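Local coordinates for ThiJ/pfpI family protein (Bacillus anthracis, PDB 3EFE) that belongs to the DJ-1/PfpI (ThiJ) superfamily, whose members include chaperones, proteases and glyoxalases, and may itself act as a chaperone, at the interface of chains A and B. Residues are numbered along the deposited sequence; one frame, centred on the assembly and turned at random. Chains: chain A/B, ThiJ/pfpI family protein.

Contact 1: the interface of chains A and B. Residues chain A 18, 59, 61; chain B 10, 21-22, 25, 45, 59, 61.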
ATOM      1  N   ASP A  18       2.358  -1.764  -5.314  1.00 32.72           N
ATOM      2  CA  ASP A  18       2.459  -0.921  -4.101  1.00 32.30           C
ATOM      3  C   ASP A  18       1.600  -1.334  -2.899  1.00 31.43           C
ATOM      4  O   ASP A  18       1.990  -1.255  -1.730  1.00 30.36           O
ATOM      5  CB  ASP A  18       2.109   0.516  -4.504  1.00 32.21           C
ATOM      6  CG  ASP A  18       2.987   1.031  -5.603  1.00 32.89           C
ATOM      7  OD1 ASP A  18       3.824   1.922  -5.344  1.00 37.02           O
ATOM      8  OD2 ASP A  18       2.853   0.531  -6.718  1.00 31.51           O
ATOM      9  N   LEU A  59       6.360   5.159  -8.250  1.00 38.63           N
ATOM     10  CA  LEU A  59       7.316   5.642  -7.287  1.00 38.48           C
ATOM     11  C   LEU A  59       8.685   5.210  -7.730  1.00 39.60           C
ATOM     12  O   LEU A  59       8.886   4.033  -7.962  1.00 39.91           O
ATOM     13  CB  LEU A  59       7.043   5.098  -5.887  1.00 37.49           C
ATOM     14  CG  LEU A  59       5.662   5.360  -5.316  1.00 34.68           C
ATOM     15  CD1 LEU A  59       5.570   4.647  -3.937  1.00 29.45           C
ATOM     16  CD2 LEU A  59       5.273   6.894  -5.309  1.00 31.75           C
ATOM     17  N   ILE A  61      12.203   4.309  -6.617  1.00 40.48           N
ATOM     18  CA  ILE A  61      12.804   3.865  -5.396  1.00 41.43           C
ATOM     19  C   ILE A  61      14.297   3.520  -5.641  1.00 42.09           C
ATOM     20  O   ILE A  61      14.661   2.970  -6.650  1.00 41.13           O
ATOM     21  CB  ILE A  61      12.031   2.657  -4.751  1.00 41.12           C
ATOM     22  CG1 ILE A  61      10.591   3.051  -4.370  1.00 42.54           C
ATOM     23  CG2 ILE A  61      12.809   2.115  -3.522  1.00 39.02           C
ATOM     24  CD1 ILE A  61       9.691   1.869  -4.124  1.00 41.49           C
TER
ATOM     25  N   LEU B  10       1.125  12.901  -6.476  1.00 37.38           N
ATOM     26  CA  LEU B  10       1.195  12.408  -5.116  1.00 37.22           C
ATOM     27  C   LEU B  10       2.227  13.223  -4.384  1.00 38.40           C
ATOM     28  O   LEU B  10       3.432  13.181  -4.672  1.00 40.22           O
ATOM     29  CB  LEU B  10       1.566  10.924  -5.121  1.00 36.55           C
ATOM     30  CG  LEU B  10       1.798  10.264  -3.757  1.00 36.71           C
ATOM     31  CD1 LEU B  10       0.455  10.047  -2.999  1.00 34.38           C
ATOM     32  CD2 LEU B  10       2.700   9.021  -3.882  1.00 34.00           C
ATOM     33  N   TYR B  21      -1.826   4.979   0.190  1.00 32.50           N
ATOM     34  CA  TYR B  21      -1.892   5.426  -1.237  1.00 32.63           C
ATOM     35  C   TYR B  21      -1.649   4.322  -2.234  1.00 32.29           C
ATOM     36  O   TYR B  21      -1.868   4.557  -3.381  1.00 33.26           O
ATOM     37  CB  TYR B  21      -0.973   6.647  -1.567  1.00 31.31           C
ATOM     38  CG  TYR B  21       0.405   6.369  -1.174  1.00 33.50           C
ATOM     39  CD1 TYR B  21       1.213   5.546  -1.951  1.00 34.97           C
ATOM     40  CD2 TYR B  21       0.891   6.782   0.086  1.00 33.75           C
ATOM     41  CE1 TYR B  21       2.469   5.196  -1.511  1.00 35.80           C
ATOM     42  CE2 TYR B  21       2.138   6.444   0.486  1.00 31.61           C
ATOM     43  CZ  TYR B  21       2.920   5.682  -0.301  1.00 31.35           C
ATOM     44  OH  TYR B  21       4.147   5.338   0.110  1.00 31.22           O
ATOM     45  N   GLY B  22      -1.312   3.113  -1.798  1.00 32.57           N
ATOM     46  CA  GLY B  22      -0.832   2.060  -2.687  1.00 32.44           C
ATOM     47  C   GLY B  22      -1.782   1.540  -3.763  1.00 31.93           C
ATOM     48  O   GLY B  22      -1.397   1.383  -4.894  1.00 32.48           O
ATOM     49  N   ILE B  25      -2.657   4.759  -6.303  1.00 31.50           N
ATOM     50  CA  ILE B  25      -1.628   5.114  -7.262  1.00 31.31           C
ATOM     51  C   ILE B  25      -1.283   4.009  -8.321  1.00 31.70           C
ATOM     52  O   ILE B  25      -0.951   4.300  -9.475  1.00 30.70           O
ATOM     53  CB  ILE B  25      -0.361   5.728  -6.554  1.00 31.62           C
ATOM     54  CG1 ILE B  25       0.377   4.704  -5.695  1.00 30.56           C
ATOM     55  CG2 ILE B  25      -0.740   7.002  -5.898  1.00 30.65           C
ATOM     56  CD1 ILE B  25       1.873   5.015  -5.521  1.00 30.30           C
ATOM     57  N   THR B  45       5.185  12.236  -8.670  1.00 37.19           N
ATOM     58  CA  THR B  45       5.458  12.484  -7.256  1.00 38.48           C
ATOM     59  C   THR B  45       5.971  13.944  -7.064  1.00 39.45           C
ATOM     60  O   THR B  45       6.840  14.390  -7.806  1.00 38.62           O
ATOM     61  CB  THR B  45       6.391  11.415  -6.599  1.00 38.03           C
ATOM     62  OG1 THR B  45       7.667  11.443  -7.180  1.00 38.56           O
ATOM     63  CG2 THR B  45       5.826  10.018  -6.731  1.00 38.13           C
ATOM     64  N   LEU B  59      11.054   3.187   2.428  1.00 40.84           N
ATOM     65  CA  LEU B  59      11.404   3.234   1.025  1.00 39.03           C
ATOM     66  C   LEU B  59      11.979   4.595   0.684  1.00 39.15           C
ATOM     67  O   LEU B  59      11.350   5.566   0.944  1.00 38.67           O
ATOM     68  CB  LEU B  59      10.180   2.954   0.197  1.00 38.05           C
ATOM     69  CG  LEU B  59       9.377   1.662   0.389  1.00 35.60           C
ATOM     70  CD1 LEU B  59       8.161   1.829  -0.570  1.00 26.03           C
ATOM     71  CD2 LEU B  59      10.237   0.386   0.104  1.00 31.95           C
ATOM     72  N   ILE B  61      12.596   7.447  -1.806  1.00 39.07           N
ATOM     73  CA  ILE B  61      11.983   7.826  -3.047  1.00 39.67           C
ATOM     74  C   ILE B  61      12.499   9.173  -3.543  1.00 39.56           C
ATOM     75  O   ILE B  61      12.630  10.112  -2.784  1.00 39.91           O
ATOM     76  CB  ILE B  61      10.410   7.866  -2.856  1.00 39.35           C
ATOM     77  CG1 ILE B  61       9.911   6.441  -2.553  1.00 38.77           C
ATOM     78  CG2 ILE B  61       9.694   8.558  -4.049  1.00 36.40           C
ATOM     79  CD1 ILE B  61       8.437   6.378  -2.027  1.00 40.32           C
TER
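The backbone carbonyl oxygen of B:Gly22 faces CB of A:Asp18 at 3.6 Å, a van der Waals contact with the methylene. One turn along helix 18-30 of chain B, the CD1 methyl of B:Ile25 comes up to OD1 of the same aspartate's carboxylate at 3.7 Å, the two side chains crossing roughly at right angles. In B:Ile25 a chi1 of 67° sets CG1 between backbone N and carbonyl carbon, and chi2 carries the same methyl on to CG of A:Leu59. A:Leu59 is the knob of the patch, and its two methyls have separate jobs. CD2 meets methyls carried by strands 8-11 and 43-47 of chain B, CG2 of B:Thr45 at a tight 3.5 Å and CD2 of B:Leu10 at 3.6 Å. CD1, the other branch, reaches CE1 of B:Tyr21 at 4.0 Å and also CD1 of B:Ile61. The tyrosine ring is backed within its own chain: CD2 of B:Leu10 lies over one face near the rim, and CG1 of B:Ile25 stands at its edge. On the two-fold, A:Ile61 and B:Ile61 form an antiparallel beta bridge, and their CG1 atoms meet at 3.9 Å with the side chains set obliquely. CD1 of A:Ile61 reaches CD1 of B:Leu59, at 3.9 Å. The patch gives the two copies an apolar centre, in which each leucine is received by its partner's helix and strands, and so probably helps hold a dimer together.

Contact 2: the interface of chains A and B. Residues chain A 43, 62, 64; chain B 52, 58, 60.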
ATOM      1  N   VAL A  43      13.357  -2.223   7.438  1.00 40.43           N
ATOM      2  CA  VAL A  43      13.140  -2.835   6.144  1.00 39.51           C
ATOM      3  C   VAL A  43      14.203  -2.378   5.130  1.00 38.58           C
ATOM      4  O   VAL A  43      14.187  -1.267   4.633  1.00 38.47           O
ATOM      5  CB  VAL A  43      11.680  -2.563   5.705  1.00 39.15           C
ATOM      6  CG1 VAL A  43      11.457  -3.107   4.266  1.00 37.37           C
ATOM      7  CG2 VAL A  43      10.769  -3.214   6.719  1.00 35.24           C
ATOM      8  N   LYS A  62      15.134   3.880  -4.674  1.00 43.38           N
ATOM      9  CA  LYS A  62      16.547   3.711  -4.766  1.00 43.73           C
ATOM     10  C   LYS A  62      16.875   2.552  -3.862  1.00 43.53           C
ATOM     11  O   LYS A  62      16.770   2.692  -2.610  1.00 43.07           O
ATOM     12  CB  LYS A  62      17.217   4.996  -4.279  1.00 45.70           C
ATOM     13  CG  LYS A  62      18.707   4.868  -4.012  1.00 47.91           C
ATOM     14  CD  LYS A  62      19.508   4.607  -5.286  1.00 55.68           C
ATOM     15  CE  LYS A  62      21.032   4.769  -5.019  1.00 56.67           C
ATOM     16  NZ  LYS A  62      21.339   6.167  -4.502  1.00 60.11           N
ATOM     17  N   ASP A  64      18.383  -0.008  -1.318  1.00 43.08           N
ATOM     18  CA  ASP A  64      19.436   0.142  -0.325  1.00 42.78           C
ATOM     19  C   ASP A  64      20.674  -0.625  -0.731  1.00 42.43           C
ATOM     20  O   ASP A  64      21.770  -0.101  -0.725  1.00 43.16           O
ATOM     21  CB  ASP A  64      18.979  -0.252   1.045  1.00 42.61           C
ATOM     22  CG  ASP A  64      17.872   0.728   1.613  1.00 44.81           C
ATOM     23  OD1 ASP A  64      17.722   1.886   1.092  1.00 46.73           O
ATOM     24  OD2 ASP A  64      17.182   0.299   2.564  1.00 39.62           O
TER
ATOM     25  N   MET B  52      15.332  13.457  -1.667  1.00 49.28           N
ATOM     26  CA  MET B  52      14.822  12.137  -1.387  1.00 48.58           C
ATOM     27  C   MET B  52      14.185  12.098  -0.033  1.00 47.18           C
ATOM     28  O   MET B  52      14.663  12.749   0.949  1.00 48.25           O
ATOM     29  CB  MET B  52      15.967  11.112  -1.497  1.00 49.09           C
ATOM     30  CG  MET B  52      16.379  10.950  -2.993  1.00 51.49           C
ATOM     31  SD  MET B  52      16.921   9.337  -3.458  1.00 52.88           S
ATOM     32  CE  MET B  52      15.357   8.537  -3.252  1.00 49.77           C
ATOM     33  N   GLY B  58      10.101   2.781   4.961  1.00 40.21           N
ATOM     34  CA  GLY B  58      11.554   2.808   4.780  1.00 39.49           C
ATOM     35  C   GLY B  58      11.980   2.896   3.350  1.00 40.20           C
ATOM     36  O   GLY B  58      13.130   2.696   3.050  1.00 41.13           O
ATOM     37  N   ARG B  60      13.178   4.668   0.107  1.00 40.53           N
ATOM     38  CA  ARG B  60      13.768   5.963  -0.290  1.00 41.13           C
ATOM     39  C   ARG B  60      13.339   6.359  -1.699  1.00 39.77           C
ATOM     40  O   ARG B  60      13.681   5.712  -2.657  1.00 39.29           O
ATOM     41  CB  ARG B  60      15.284   5.959  -0.204  1.00 42.46           C
ATOM     42  CG  ARG B  60      15.882   5.249   1.035  1.00 51.91           C
ATOM     43  CD  ARG B  60      16.443   6.153   2.160  1.00 61.24           C
ATOM     44  NE  ARG B  60      16.785   7.527   1.728  1.00 66.50           N
ATOM     45  CZ  ARG B  60      17.632   7.891   0.750  1.00 68.05           C
ATOM     46  NH1 ARG B  60      17.802   9.200   0.515  1.00 69.05           N
ATOM     47  NH2 ARG B  60      18.279   6.997  -0.016  1.00 68.02           N
TER
HETATM   48  O   HOH W   1      14.975   2.073  -0.444  1.00 29.29           O
HETATM   49  O   HOH W   2      18.403   3.865  -0.838  1.00 35.57           O
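Strand 60-61 of chain B, with the loop leading into it, runs beside the segment that follows strand 60-61 in chain A, near the start of strand 43-47 of that chain. Both copies belong to the DJ-1/PfpI family, and here they join through a short antiparallel pairing of backbones. The amide N of A:Lys62 donates to the carbonyl O of B:Arg60 at 3.1 Å. The lysine's own carbonyl O takes water instead: water 2 lies 2.7 Å and water 1 2.9 Å from A:Lys62 O. The same two waters reach OD1 of A:Asp64, water 2 at 2.8 Å. Water 1 passes the link on to the backbone N of B:Arg60, almost straight at that hydrogen (175°), while water 2 lies in plane at the edge of the guanidinium, 3.2 Å from NH2 of B:Arg60. Carboxylate and guanidinium are only 22° from parallel, yet OD1 of A:Asp64 and NH2 of B:Arg60 stay 5.3 Å apart; no direct salt bridge forms, and water 2 may mediate the attraction between the opposite charges. In the arginine, chi1 (-41°) places CG of B:Arg60 3.8 Å from OD1 of A:Asp64, and bends at chi2 and chi3 then bring NH2 to water 2. CB of A:Lys62 lies 4.1 Å from the CE methyl of B:Met52.

Contact 3: the interface of chains A and B. Residues chain A 194-195, 198; chain B 167.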
ATOM      1  N   LEU A 194      -9.277  -4.292  13.236  1.00 37.84           N
ATOM      2  CA  LEU A 194      -9.310  -2.858  12.972  1.00 38.16           C
ATOM      3  C   LEU A 194      -9.271  -2.585  11.491  1.00 38.53           C
ATOM      4  O   LEU A 194     -10.095  -1.878  10.984  1.00 38.33           O
ATOM      5  CB  LEU A 194      -8.143  -2.177  13.686  1.00 37.29           C
ATOM      6  CG  LEU A 194      -7.962  -0.699  13.385  1.00 38.58           C
ATOM      7  CD1 LEU A 194      -9.150   0.099  13.856  1.00 36.32           C
ATOM      8  CD2 LEU A 194      -6.691  -0.153  13.992  1.00 39.35           C
ATOM      9  N   ASN A 195      -8.297  -3.172  10.789  1.00 39.48           N
ATOM     10  CA  ASN A 195      -8.084  -2.874   9.382  1.00 40.33           C
ATOM     11  C   ASN A 195      -9.162  -3.451   8.462  1.00 40.75           C
ATOM     12  O   ASN A 195      -9.576  -2.774   7.544  1.00 40.47           O
ATOM     13  CB  ASN A 195      -6.641  -3.285   8.957  1.00 40.58           C
ATOM     14  CG  ASN A 195      -5.613  -2.273   9.379  1.00 41.57           C
ATOM     15  OD1 ASN A 195      -5.391  -1.271   8.706  1.00 43.15           O
ATOM     16  ND2 ASN A 195      -4.996  -2.504  10.529  1.00 46.85           N
ATOM     17  N   HIS A 198     -12.898  -1.796  10.308  1.00 45.20           N
ATOM     18  CA  HIS A 198     -12.997  -0.359  10.554  1.00 45.22           C
ATOM     19  C   HIS A 198     -13.713  -0.014  11.846  1.00 45.16           C
ATOM     20  O   HIS A 198     -13.953   1.179  12.091  1.00 46.57           O
ATOM     21  CB  HIS A 198     -13.683   0.351   9.373  1.00 44.57           C
ATOM     22  CG  HIS A 198     -12.965   0.193   8.063  1.00 45.49           C
ATOM     23  ND1 HIS A 198     -11.742   0.783   7.807  1.00 45.85           N
ATOM     24  CD2 HIS A 198     -13.298  -0.476   6.932  1.00 46.22           C
ATOM     25  CE1 HIS A 198     -11.363   0.516   6.568  1.00 43.57           C
ATOM     26  NE2 HIS A 198     -12.277  -0.266   6.022  1.00 47.56           N
TER
ATOM     27  N   ILE B 167      -7.289   3.885   8.113  1.00 32.22           N
ATOM     28  CA  ILE B 167      -7.591   2.458   8.043  1.00 33.55           C
ATOM     29  C   ILE B 167      -8.413   2.053   6.821  1.00 33.85           C
ATOM     30  O   ILE B 167      -8.665   0.883   6.620  1.00 36.63           O
ATOM     31  CB  ILE B 167      -8.235   1.890   9.331  1.00 33.82           C
ATOM     32  CG1 ILE B 167      -9.648   2.470   9.541  1.00 35.98           C
ATOM     33  CG2 ILE B 167      -7.307   2.185  10.559  1.00 31.74           C
ATOM     34  CD1 ILE B 167     -10.096   2.353  10.965  1.00 31.95           C
TER
HETATM   35  O   HOH W   3      -6.814  -0.905   6.410  1.00 32.17           O
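The C-terminal end of helix 185-197 in chain A, with the residue just after it, meets a loop of chain B shortly before helix 169-180. B:Ile167 is the loop's plug: it sits between the helix and the ring of A:His198, with 95 Å² of its surface hidden by chain A. Each branch has its own neighbour. The CD1 methyl meets CD1 of A:Leu194 at 3.8 Å, the two side chains crossing at about a right angle, and CG2 lies 4.1 Å from the leucine's CG. CG1 turns towards the imidazole, having taken the place between backbone N and carbonyl carbon (chi1 67°), and runs past the histidine in the opposite direction. The backbone of A:His198 has a positive phi of 72°, which turns the chain as it leaves the helix. With chi1 at -60° the ring hangs alongside the isoleucine, and the carbonyl carbon of B:Ile167 lies at the ring's edge, in its plane. One ring face looks to the backbone O of A:Asn195, which is shifted towards the rim. As modelled, CE1 comes too near the carbonyl O of B:Ile167 for a sound carbon contact; a flipped ring would put NE2 about there, but the structure alone does not settle this. A polar link runs through solvent: water 3 sits 2.7 Å from OD1 of the A:Asn195 side-chain amide and 2.6 Å from the backbone O of B:Ile167.

Contact 1 and contact 2 are neighbours, their C-alpha centres about 11 Å apart, and they share strand 60-61: A:Ile61 and B:Ile61 belong to contact 1, while B:Arg60 and A:Lys62 extend the same pairing into contact 2. Strand 43-47 also serves both. Contact 3 lies further off, about 21 Å from contact 1 and 27 Å from contact 2, and uses different elements, helix 185-197 and a loop. The two-fold repeats each contact with the chains exchanged, so an apolar centre, a watered flank and outlying helix-loop clasps would together help set the relative orientation of the copies, consistent with a dimer.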